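Local coordinates for RING finger protein unkempt homolog (Mus musculus, PDB 5ELK) that binds RNA sequence-specifically through clustered CCCH zinc fingers and represses translation to establish and maintain the early morphology of cortical neurons, at residues P2-T7 / G109-F114; R41-S44 / K49-S52; G68-G73 / Y78-T83. One frame throughout, in Å; residues are numbered along the deposited sequence.

Contact 1. Residues P2-T7 / G109-F114. With ZN (zinc ion), chain E; nucleotides of chain B.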
loop_
_atom_site.group_PDB
_atom_site.type_symbol
_atom_site.label_atom_id
_atom_site.label_comp_id
_atom_site.label_asym_id
_atom_site.label_seq_id
_atom_site.Cartn_x
_atom_site.Cartn_y
_atom_site.Cartn_z
ATOM N N PRO A 2 -10.256 -4.993 -11.606
ATOM C CA PRO A 2 -10.470 -6.303 -12.228
ATOM C C PRO A 2 -9.486 -7.385 -11.763
ATOM O O PRO A 2 -9.935 -8.391 -11.202
ATOM C CB PRO A 2 -10.296 -5.999 -13.716
ATOM C CG PRO A 2 -10.857 -4.619 -13.851
ATOM C CD PRO A 2 -10.506 -3.892 -12.557
ATOM N N ARG A 3 -8.184 -7.193 -11.975
ATOM C CA ARG A 3 -7.209 -8.255 -11.698
ATOM C C ARG A 3 -6.629 -8.237 -10.278
ATOM O O ARG A 3 -5.451 -8.549 -10.093
ATOM C CB ARG A 3 -6.057 -8.215 -12.714
ATOM C CG ARG A 3 -6.397 -8.700 -14.129
ATOM C CD ARG A 3 -5.123 -9.123 -14.893
ATOM N NE ARG A 3 -5.391 -9.546 -16.272
ATOM C CZ ARG A 3 -4.526 -10.194 -17.056
ATOM N NH1 ARG A 3 -3.318 -10.516 -16.611
ATOM N NH2 ARG A 3 -4.874 -10.527 -18.292
ATOM N N TRP A 4 -7.442 -7.900 -9.279
ATOM C CA TRP A 4 -6.936 -7.739 -7.915
ATOM C C TRP A 4 -6.362 -9.024 -7.303
ATOM O O TRP A 4 -5.647 -8.976 -6.295
ATOM C CB TRP A 4 -8.012 -7.155 -6.987
ATOM C CG TRP A 4 -8.353 -5.715 -7.267
ATOM C CD1 TRP A 4 -9.585 -5.202 -7.549
ATOM C CD2 TRP A 4 -7.441 -4.609 -7.303
ATOM N NE1 TRP A 4 -9.497 -3.845 -7.750
ATOM C CE2 TRP A 4 -8.191 -3.457 -7.610
ATOM C CE3 TRP A 4 -6.061 -4.484 -7.110
ATOM C CZ2 TRP A 4 -7.606 -2.193 -7.733
ATOM C CZ3 TRP A 4 -5.482 -3.226 -7.225
ATOM C CH2 TRP A 4 -6.254 -2.098 -7.532
ATOM N N GLN A 5 -6.655 -10.168 -7.909
ATOM C CA GLN A 5 -6.291 -11.431 -7.300
ATOM C C GLN A 5 -4.845 -11.803 -7.594
ATOM O O GLN A 5 -4.333 -12.792 -7.057
ATOM C CB GLN A 5 -7.233 -12.533 -7.775
ATOM C CG GLN A 5 -7.412 -13.665 -6.773
ATOM C CD GLN A 5 -8.096 -13.214 -5.492
ATOM O OE1 GLN A 5 -8.681 -12.127 -5.427
ATOM N NE2 GLN A 5 -8.025 -14.052 -4.463
ATOM N N GLU A 6 -4.191 -11.012 -8.445
ATOM C CA GLU A 6 -2.786 -11.243 -8.786
ATOM C C GLU A 6 -1.891 -10.151 -8.230
ATOM O O GLU A 6 -2.191 -8.959 -8.339
ATOM C CB GLU A 6 -2.583 -11.358 -10.299
ATOM C CG GLU A 6 -3.710 -10.782 -11.137
ATOM C CD GLU A 6 -4.379 -11.834 -12.007
ATOM O OE1 GLU A 6 -5.445 -11.540 -12.595
ATOM O OE2 GLU A 6 -3.832 -12.955 -12.105
ATOM N N THR A 7 -0.779 -10.572 -7.651
ATOM C CA THR A 7 0.121 -9.666 -6.960
ATOM C C THR A 7 0.731 -8.589 -7.872
ATOM O O THR A 7 0.975 -7.463 -7.436
ATOM C CB THR A 7 1.210 -10.469 -6.228
ATOM O OG1 THR A 7 1.952 -11.240 -7.181
ATOM C CG2 THR A 7 0.554 -11.414 -5.228
ATOM N N GLY A 109 -5.607 -11.163 3.144
ATOM C CA GLY A 109 -5.742 -11.954 1.935
ATOM C C GLY A 109 -4.952 -11.405 0.761
ATOM O O GLY A 109 -3.748 -11.228 0.866
ATOM N N PRO A 110 -5.625 -11.112 -0.359
ATOM C CA PRO A 110 -4.921 -10.659 -1.565
ATOM C C PRO A 110 -4.333 -9.253 -1.469
ATOM O O PRO A 110 -3.690 -8.809 -2.420
ATOM C CB PRO A 110 -6.008 -10.703 -2.640
ATOM C CG PRO A 110 -7.285 -10.468 -1.882
ATOM C CD PRO A 110 -7.090 -11.099 -0.534
ATOM N N PHE A 111 -4.527 -8.579 -0.339
ATOM C CA PHE A 111 -4.051 -7.211 -0.174
ATOM C C PHE A 111 -3.072 -7.127 0.976
ATOM O O PHE A 111 -2.718 -6.036 1.426
ATOM C CB PHE A 111 -5.227 -6.258 0.034
ATOM C CG PHE A 111 -6.197 -6.245 -1.114
ATOM C CD1 PHE A 111 -5.744 -6.220 -2.418
ATOM C CD2 PHE A 111 -7.555 -6.284 -0.892
ATOM C CE1 PHE A 111 -6.630 -6.220 -3.475
ATOM C CE2 PHE A 111 -8.444 -6.280 -1.948
ATOM C CZ PHE A 111 -7.976 -6.249 -3.239
ATOM N N CYS A 112 -2.618 -8.286 1.439
ATOM C CA CYS A 112 -1.512 -8.332 2.377
ATOM C C CYS A 112 -0.273 -7.869 1.633
ATOM O O CYS A 112 -0.063 -8.257 0.480
ATOM C CB CYS A 112 -1.299 -9.752 2.902
ATOM S SG CYS A 112 -0.078 -9.856 4.246
ATOM N N ALA A 113 0.549 -7.054 2.291
ATOM C CA ALA A 113 1.779 -6.528 1.684
ATOM C C ALA A 113 2.969 -7.427 1.996
ATOM O O ALA A 113 4.097 -7.141 1.582
ATOM C CB ALA A 113 2.058 -5.106 2.174
ATOM N N PHE A 114 2.707 -8.504 2.733
ATOM C CA PHE A 114 3.740 -9.458 3.130
ATOM C C PHE A 114 3.637 -10.772 2.368
ATOM O O PHE A 114 2.616 -11.079 1.752
ATOM C CB PHE A 114 3.655 -9.708 4.630
ATOM C CG PHE A 114 3.941 -8.486 5.442
ATOM C CD1 PHE A 114 2.935 -7.576 5.727
ATOM C CD2 PHE A 114 5.214 -8.223 5.889
ATOM C CE1 PHE A 114 3.199 -6.443 6.461
ATOM C CE2 PHE A 114 5.480 -7.082 6.619
ATOM C CZ PHE A 114 4.470 -6.197 6.907
HETATM ZN ZN ZN E . -0.712 -12.038 4.984
ATOM P P U B 3 11.380 -1.922 6.862
ATOM O OP1 U B 3 11.334 -2.813 8.044
ATOM O OP2 U B 3 12.360 -2.141 5.766
ATOM O "O5'" U B 3 9.931 -1.961 6.211
ATOM C "C5'" U B 3 9.239 -0.762 5.898
ATOM C "C4'" U B 3 7.763 -0.916 6.145
ATOM O "O4'" U B 3 7.214 -1.857 5.175
ATOM C "C3'" U B 3 7.406 -1.473 7.521
ATOM O "O3'" U B 3 6.140 -0.943 7.923
ATOM C "C2'" U B 3 7.268 -2.966 7.236
ATOM O "O2'" U B 3 6.502 -3.681 8.183
ATOM C "C1'" U B 3 6.607 -2.939 5.859
ATOM N N1 U B 3 6.778 -4.169 5.064
ATOM C C2 U B 3 5.699 -4.627 4.312
ATOM O O2 U B 3 4.618 -4.053 4.265
ATOM N N3 U B 3 5.919 -5.788 3.600
ATOM C C4 U B 3 7.075 -6.536 3.571
ATOM O O4 U B 3 7.119 -7.564 2.888
ATOM C C5 U B 3 8.136 -5.998 4.374
ATOM C C6 U B 3 7.962 -4.869 5.076
ATOM P P A B 4 5.763 -0.818 9.483
ATOM O OP1 A B 4 5.216 0.544 9.737
ATOM O OP2 A B 4 6.946 -1.308 10.237
ATOM O "O5'" A B 4 4.586 -1.873 9.712
ATOM C "C5'" A B 4 3.316 -1.690 9.096
ATOM C "C4'" A B 4 2.266 -2.640 9.629
ATOM O "O4'" A B 4 2.591 -4.015 9.274
ATOM C "C3'" A B 4 2.045 -2.644 11.143
ATOM O "O3'" A B 4 0.684 -2.997 11.351
ATOM C "C2'" A B 4 2.896 -3.827 11.590
ATOM O "O2'" A B 4 2.538 -4.360 12.852
ATOM C "C1'" A B 4 2.623 -4.809 10.453
ATOM N N9 A B 4 3.631 -5.853 10.262
ATOM C C8 A B 4 4.995 -5.731 10.356
ATOM N N7 A B 4 5.637 -6.840 10.078
ATOM C C5 A B 4 4.639 -7.758 9.768
ATOM C C6 A B 4 4.692 -9.116 9.386
ATOM N N6 A B 4 5.830 -9.801 9.257
ATOM N N1 A B 4 3.514 -9.745 9.141
ATOM C C2 A B 4 2.373 -9.039 9.273
ATOM N N3 A B 4 2.199 -7.758 9.623
ATOM C C4 A B 4 3.389 -7.159 9.865
ATOM P P G B 5 -0.280 -2.149 12.307
ATOM O OP1 G B 5 0.496 -1.149 13.092
ATOM O OP2 G B 5 -1.117 -3.140 13.034
ATOM O "O5'" G B 5 -1.258 -1.421 11.280
ATOM C "C5'" G B 5 -0.945 -0.140 10.747
ATOM C "C4'" G B 5 -1.771 0.168 9.522
ATOM O "O4'" G B 5 -1.240 -0.573 8.389
ATOM C "C3'" G B 5 -3.257 -0.193 9.616
ATOM O "O3'" G B 5 -4.035 0.777 8.915
ATOM C "C2'" G B 5 -3.328 -1.528 8.878
ATOM O "O2'" G B 5 -4.592 -1.822 8.314
ATOM C "C1'" G B 5 -2.265 -1.343 7.797
ATOM N N9 G B 5 -1.678 -2.599 7.317
ATOM C C8 G B 5 -0.886 -3.468 8.031
ATOM N N7 G B 5 -0.512 -4.499 7.331
ATOM C C5 G B 5 -1.093 -4.308 6.085
ATOM C C6 G B 5 -1.040 -5.106 4.911
ATOM O O6 G B 5 -0.455 -6.175 4.740
ATOM N N1 G B 5 -1.770 -4.552 3.869
ATOM C C2 G B 5 -2.456 -3.363 3.946
ATOM N N2 G B 5 -3.096 -2.988 2.828
ATOM N N3 G B 5 -2.514 -2.604 5.030
ATOM C C4 G B 5 -1.813 -3.134 6.056
#
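The loop that carries the third cysteine of the last CCCH zinc finger meets the chain's N-terminal turn where Phe111 reaches Trp4. The two rings form an offset edge-to-face pair: the edge of Phe111 turns toward the face of Trp4, with the planes at 80° and the centroid of the indole five-membered ring 5.8 Å from that of the phenyl. The leading atom, Phe111 CZ, comes within 3.9 Å of Trp4 CB. With its CG anti to the carbonyl carbon (chi1 -60°), Phe111 also lies beneath Pro110, whose CG sits 4.2 Å over the centre of one phenyl face. Pro110 CB in turn lies 4.1 Å from Gln5 OE1, on the third residue of the type I turn from Arg3 to Glu6. Pro33 of the first finger packs on both Trp4 and Phe111.

This loop belongs to a C-x8-C-x5-C-x3-H finger, in which Cys112 SG binds zinc at 2.4 Å together with Cys97, Cys106 and His116. Its backbone reads bound RNA. Phe111 O accepts a hydrogen bond from N1 of G5 of chain B at 3.0 Å, Ala113 N donates to O6 of the same base at 2.8 Å, and Ala113 O accepts one from N3 of U3 of chain B, with an N-H...O angle of 161°. Phe114 is inserted between two bases, the uracil of U3 covering one ring face and the adenine of A4 of chain B the opposite one.

Contact 2. Residues R41-S44 / K49-S52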
loop_
_atom_site.group_PDB
_atom_site.type_symbol
_atom_site.label_atom_id
_atom_site.label_comp_id
_atom_site.label_asym_id
_atom_site.label_seq_id
_atom_site.Cartn_x
_atom_site.Cartn_y
_atom_site.Cartn_z
ATOM N N ARG A 41 -3.738 7.234 0.246
ATOM C CA ARG A 41 -3.433 7.344 -1.167
ATOM C C ARG A 41 -2.055 6.800 -1.485
ATOM O O ARG A 41 -1.156 6.789 -0.643
ATOM C CB ARG A 41 -3.525 8.806 -1.600
ATOM C CG ARG A 41 -3.250 9.039 -3.065
ATOM C CD ARG A 41 -3.680 10.429 -3.469
ATOM N NE ARG A 41 -2.590 11.176 -4.087
ATOM C CZ ARG A 41 -2.256 11.083 -5.368
ATOM N NH1 ARG A 41 -2.919 10.265 -6.179
ATOM N NH2 ARG A 41 -1.254 11.805 -5.842
ATOM N N ARG A 42 -1.899 6.361 -2.724
ATOM C CA ARG A 42 -0.644 5.813 -3.199
ATOM C C ARG A 42 -0.375 6.304 -4.617
ATOM O O ARG A 42 -1.182 6.095 -5.520
ATOM C CB ARG A 42 -0.708 4.280 -3.164
ATOM C CG ARG A 42 0.444 3.577 -3.826
ATOM C CD ARG A 42 0.587 2.169 -3.285
ATOM N NE ARG A 42 1.674 1.430 -3.921
ATOM C CZ ARG A 42 1.532 0.678 -5.007
ATOM N NH1 ARG A 42 0.349 0.563 -5.589
ATOM N NH2 ARG A 42 2.574 0.032 -5.510
ATOM N N ARG A 43 0.754 6.974 -4.812
ATOM C CA ARG A 43 1.192 7.307 -6.157
ATOM C C ARG A 43 1.646 6.027 -6.848
ATOM O O ARG A 43 2.416 5.244 -6.288
ATOM C CB ARG A 43 2.321 8.332 -6.117
ATOM C CG ARG A 43 1.900 9.671 -5.526
ATOM C CD ARG A 43 3.103 10.526 -5.166
ATOM N NE ARG A 43 3.844 9.965 -4.041
ATOM C CZ ARG A 43 5.059 10.355 -3.670
ATOM N NH1 ARG A 43 5.687 11.311 -4.330
ATOM N NH2 ARG A 43 5.650 9.781 -2.639
ATOM N N SER A 44 1.146 5.804 -8.054
ATOM C CA SER A 44 1.543 4.647 -8.820
ATOM C C SER A 44 3.050 4.722 -9.062
ATOM O O SER A 44 3.534 5.724 -9.594
ATOM C CB SER A 44 0.801 4.616 -10.152
ATOM O OG SER A 44 1.112 3.426 -10.854
ATOM N N LYS A 49 8.527 7.935 -9.462
ATOM C CA LYS A 49 9.636 7.142 -8.967
ATOM C C LYS A 49 10.064 7.691 -7.625
ATOM O O LYS A 49 10.594 8.800 -7.539
ATOM C CB LYS A 49 10.804 7.182 -9.952
ATOM C CG LYS A 49 11.137 5.825 -10.562
ATOM C CD LYS A 49 10.616 5.676 -11.983
ATOM C CE LYS A 49 9.443 4.700 -12.085
ATOM N NZ LYS A 49 9.857 3.264 -11.987
ATOM N N TYR A 50 9.803 6.927 -6.575
ATOM C CA TYR A 50 10.218 7.315 -5.243
ATOM C C TYR A 50 10.841 6.145 -4.504
ATOM O O TYR A 50 10.581 4.988 -4.815
ATOM C CB TYR A 50 9.038 7.889 -4.454
ATOM C CG TYR A 50 7.779 7.036 -4.478
ATOM C CD1 TYR A 50 7.555 6.057 -3.518
ATOM C CD2 TYR A 50 6.807 7.228 -5.447
ATOM C CE1 TYR A 50 6.407 5.297 -3.530
ATOM C CE2 TYR A 50 5.661 6.468 -5.461
ATOM C CZ TYR A 50 5.464 5.506 -4.507
ATOM O OH TYR A 50 4.313 4.753 -4.538
ATOM N N ARG A 51 11.682 6.476 -3.531
ATOM C CA ARG A 51 12.394 5.491 -2.736
ATOM C C ARG A 51 11.475 4.873 -1.675
ATOM O O ARG A 51 10.427 5.436 -1.341
ATOM C CB ARG A 51 13.628 6.149 -2.093
ATOM C CG ARG A 51 14.946 6.072 -2.900
ATOM C CD ARG A 51 14.762 6.103 -4.430
ATOM N NE ARG A 51 15.300 7.313 -5.043
ATOM C CZ ARG A 51 14.939 7.779 -6.238
ATOM N NH1 ARG A 51 14.026 7.156 -6.972
ATOM N NH2 ARG A 51 15.488 8.889 -6.700
ATOM N N SER A 52 11.869 3.707 -1.164
ATOM C CA SER A 52 11.099 3.024 -0.129
ATOM C C SER A 52 11.041 3.827 1.173
ATOM O O SER A 52 10.091 3.703 1.939
ATOM C CB SER A 52 11.689 1.639 0.162
ATOM O OG SER A 52 13.046 1.736 0.554
HETATM O O HOH W 1 4.498 2.156 -3.433
#
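Arg43 and Tyr50 form a stacked cation-pi pair where the connection between the first two CCCH fingers of the chain runs into the second, and Tyr50 is held there in two ways by one arginine. On the tight side the guanidinium lies flat on the phenol, the planes only 3° apart and Arg43 CZ 4.5 Å from the ring centroid. It is displaced rather than centred, with Arg43 NH2 over the rim of the ring, 3.9 Å from Tyr50 CG. Bent at chi3 (-69°), the arginine chain folds its head back over the tyrosine, while Arg43 CB rests against Tyr50 CE2. The same residue supplies the backbone acceptor: Tyr50 OH donates to Arg43 O in the carbonyl plane, across a short 2.6 Å.

The guanidinium is itself well anchored, since NH2 bonds Tyr78 O and makes a salt bridge to Glu84 OE1, and NH1 reaches Asp74 O and Cys76 O. It is thereby fixed in rotation as well as position, and the Glu84 carboxylate would probably balance its charge.

The Arg42 side is looser. Its nearest carbon, CG, stays 4.1 Å from Tyr50 OH, and the extended chain carries the guanidinium on to Leu11 O and Tyr14 O, its plane nearly perpendicular to the phenol. A water bridges Arg42 and Tyr50, accepting from Arg42 NE at 3.0 Å and donating to Tyr50 OH at 2.8 Å.

Contact 3. Residues G68-G73 / Y78-T83. With ZN (zinc ion), chain D; nucleotides of chain B.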
loop_
_atom_site.group_PDB
_atom_site.type_symbol
_atom_site.label_atom_id
_atom_site.label_comp_id
_atom_site.label_asym_id
_atom_site.label_seq_id
_atom_site.Cartn_x
_atom_site.Cartn_y
_atom_site.Cartn_z
ATOM N N GLY A 68 0.295 16.544 2.549
ATOM C CA GLY A 68 0.450 17.973 2.338
ATOM C C GLY A 68 1.317 18.401 3.502
ATOM O O GLY A 68 1.322 17.711 4.497
ATOM N N LYS A 69 2.032 19.512 3.401
ATOM C CA LYS A 69 3.029 19.914 4.415
ATOM C C LYS A 69 4.367 19.282 4.085
ATOM O O LYS A 69 5.348 19.489 4.798
ATOM C CB LYS A 69 2.627 19.593 5.868
ATOM C CG LYS A 69 1.270 20.148 6.274
ATOM C CD LYS A 69 0.920 19.835 7.723
ATOM C CE LYS A 69 -0.225 20.727 8.217
ATOM N NZ LYS A 69 0.154 22.170 8.263
ATOM N N CYS A 70 4.394 18.478 3.023
ATOM C CA CYS A 70 5.623 18.319 2.275
ATOM C C CYS A 70 5.518 19.211 1.053
ATOM O O CYS A 70 4.650 19.025 0.208
ATOM C CB CYS A 70 5.895 16.888 1.850
ATOM S SG CYS A 70 7.453 16.805 0.956
ATOM N N GLU A 71 6.399 20.199 0.991
ATOM C CA GLU A 71 6.370 21.220 -0.038
ATOM C C GLU A 71 6.746 20.667 -1.411
ATOM O O GLU A 71 6.600 21.350 -2.424
ATOM C CB GLU A 71 7.335 22.323 0.363
ATOM C CG GLU A 71 6.958 23.000 1.674
ATOM C CD GLU A 71 5.771 23.932 1.540
ATOM O OE1 GLU A 71 5.465 24.360 0.405
ATOM O OE2 GLU A 71 5.148 24.235 2.579
ATOM N N ASN A 72 7.215 19.421 -1.438
ATOM C CA ASN A 72 7.637 18.783 -2.678
ATOM C C ASN A 72 6.444 18.291 -3.488
ATOM O O ASN A 72 6.496 18.237 -4.716
ATOM C CB ASN A 72 8.582 17.623 -2.377
ATOM C CG ASN A 72 9.957 18.089 -1.945
ATOM O OD1 ASN A 72 10.504 19.048 -2.499
ATOM N ND2 ASN A 72 10.530 17.408 -0.957
ATOM N N GLY A 73 5.363 17.957 -2.795
ATOM C CA GLY A 73 4.180 17.427 -3.443
ATOM C C GLY A 73 4.443 16.042 -4.016
ATOM O O GLY A 73 5.286 15.303 -3.521
ATOM N N TYR A 78 10.393 10.316 -1.909
ATOM C CA TYR A 78 10.259 9.583 -0.666
ATOM C C TYR A 78 8.801 9.193 -0.519
ATOM O O TYR A 78 7.939 9.809 -1.140
ATOM C CB TYR A 78 10.679 10.471 0.501
ATOM C CG TYR A 78 12.161 10.763 0.560
ATOM C CD1 TYR A 78 12.729 11.788 -0.193
ATOM C CD2 TYR A 78 12.996 10.019 1.377
ATOM C CE1 TYR A 78 14.084 12.051 -0.130
ATOM C CE2 TYR A 78 14.351 10.283 1.448
ATOM C CZ TYR A 78 14.886 11.299 0.691
ATOM O OH TYR A 78 16.234 11.558 0.753
ATOM N N CYS A 79 8.520 8.196 0.315
ATOM C CA CYS A 79 7.143 7.771 0.536
ATOM C C CYS A 79 6.373 8.777 1.386
ATOM O O CYS A 79 6.916 9.336 2.326
ATOM C CB CYS A 79 7.108 6.398 1.205
ATOM S SG CYS A 79 7.717 5.066 0.154
ATOM N N HIS A 80 5.103 8.979 1.042
ATOM C CA HIS A 80 4.234 9.940 1.715
ATOM C C HIS A 80 3.101 9.274 2.496
ATOM O O HIS A 80 2.376 9.941 3.235
ATOM C CB HIS A 80 3.638 10.914 0.694
ATOM C CG HIS A 80 4.524 12.078 0.372
ATOM N ND1 HIS A 80 4.218 13.004 -0.598
ATOM C CD2 HIS A 80 5.714 12.465 0.899
ATOM C CE1 HIS A 80 5.181 13.905 -0.667
ATOM N NE2 HIS A 80 6.100 13.602 0.230
ATOM N N THR A 81 2.940 7.969 2.325
ATOM C CA THR A 81 1.974 7.209 3.114
ATOM C C THR A 81 2.485 5.812 3.375
ATOM O O THR A 81 3.345 5.300 2.657
ATOM C CB THR A 81 0.627 7.060 2.411
ATOM O OG1 THR A 81 0.777 6.202 1.273
ATOM C CG2 THR A 81 0.090 8.396 1.966
ATOM N N ARG A 82 1.934 5.198 4.413
ATOM C CA ARG A 82 2.349 3.880 4.837
ATOM C C ARG A 82 2.045 2.911 3.708
ATOM O O ARG A 82 2.798 1.966 3.441
ATOM C CB ARG A 82 1.588 3.487 6.100
ATOM C CG ARG A 82 1.761 2.035 6.527
ATOM C CD ARG A 82 0.939 1.741 7.772
ATOM N NE ARG A 82 1.472 2.418 8.953
ATOM C CZ ARG A 82 0.811 3.310 9.690
ATOM N NH1 ARG A 82 -0.441 3.658 9.402
ATOM N NH2 ARG A 82 1.408 3.861 10.735
ATOM N N THR A 83 0.944 3.169 3.019
ATOM C CA THR A 83 0.588 2.334 1.894
ATOM C C THR A 83 1.640 2.407 0.796
ATOM O O THR A 83 1.968 1.389 0.181
ATOM C CB THR A 83 -0.768 2.716 1.321
ATOM O OG1 THR A 83 -1.733 2.718 2.379
ATOM C CG2 THR A 83 -1.179 1.716 0.254
HETATM ZN ZN ZN D . 7.912 14.471 0.659
ATOM P P G B 5 -0.280 -2.149 12.307
ATOM O OP1 G B 5 0.496 -1.149 13.092
ATOM O OP2 G B 5 -1.117 -3.140 13.034
ATOM O "O5'" G B 5 -1.258 -1.421 11.280
ATOM C "C5'" G B 5 -0.945 -0.140 10.747
ATOM C "C4'" G B 5 -1.771 0.168 9.522
ATOM O "O4'" G B 5 -1.240 -0.573 8.389
ATOM C "C3'" G B 5 -3.257 -0.193 9.616
ATOM O "O3'" G B 5 -4.035 0.777 8.915
ATOM C "C2'" G B 5 -3.328 -1.528 8.878
ATOM O "O2'" G B 5 -4.592 -1.822 8.314
ATOM C "C1'" G B 5 -2.265 -1.343 7.797
ATOM N N9 G B 5 -1.678 -2.599 7.317
ATOM C C8 G B 5 -0.886 -3.468 8.031
ATOM N N7 G B 5 -0.512 -4.499 7.331
ATOM C C5 G B 5 -1.093 -4.308 6.085
ATOM C C6 G B 5 -1.040 -5.106 4.911
ATOM O O6 G B 5 -0.455 -6.175 4.740
ATOM N N1 G B 5 -1.770 -4.552 3.869
ATOM C C2 G B 5 -2.456 -3.363 3.946
ATOM N N2 G B 5 -3.096 -2.988 2.828
ATOM N N3 G B 5 -2.514 -2.604 5.030
ATOM C C4 G B 5 -1.813 -3.134 6.056
#
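Cys70 and His80 meet across the zinc site of the chain's second CCCH finger, a C-x14-C-x5-C-x3-H arrangement completed by Cys55 and Cys76. Metal coordination dominates: Cys70 SG binds zinc at 2.4 Å and His80 NE2 at 2.1 Å, which leaves the two ligand atoms, Cys70 SG and His80 NE2, 3.6 Å from each other. The sulfur approaches the imidazole obliquely.

Hydrogen bonds shape the cysteine loop. A type I turn from Cys70 to Gly73 closes through Gly73 N to Cys70 O, and Asn72 N donates to Cys70 SG at 3.6 Å and 157°. With SG anti to the backbone N of Cys70 (chi1 -179°), the sulfur points at the zinc and also lies within reach of this amide.

Polar packing comes next, with Gly73 O at the edge of the His80 ring, near its plane and 3.2 Å from CE1.

Arg82, at the start of helix 82-86, touches the RNA. Its CD lies 3.2 Å from O4' of G5 of chain B, and the guanidinium, swung round by a bend at chi3, has C5' over one face, toward its rim. Cut back to an alanine, Arg82 would lose its CD and guanidinium, which is likely to leave the G5 ribose without the side chain that covers it.

The negative charge of a zinc-bound thiolate at Cys70 would probably be stabilised by the Asn72 N-H, while zinc on NE2 probably makes the CE1 C-H more positive, which suits its place beside Gly73 O.

Overall arrangement
Three CCCH fingers follow one another along this chain, and contact 1 brings the N-terminal turn ahead of helix 7-13 to the zinc loop of the last finger, near the C-terminal end. Contacts 2 and 3 come in series within the span that it encloses. Their centres are about 9 Å apart, against about 18 and 24 Å from contact 1, which lies across the chain's centre from both. Contacts 2 and 3 touch directly, Arg41 O being hydrogen-bonded to Thr81 OG1 beside the start of helix 82-86. With little regular secondary structure, the fold probably depends largely on its zinc sites and on side-chain contacts of this kind, and contacts 1 and 3 both reach G5 of the bound RNA.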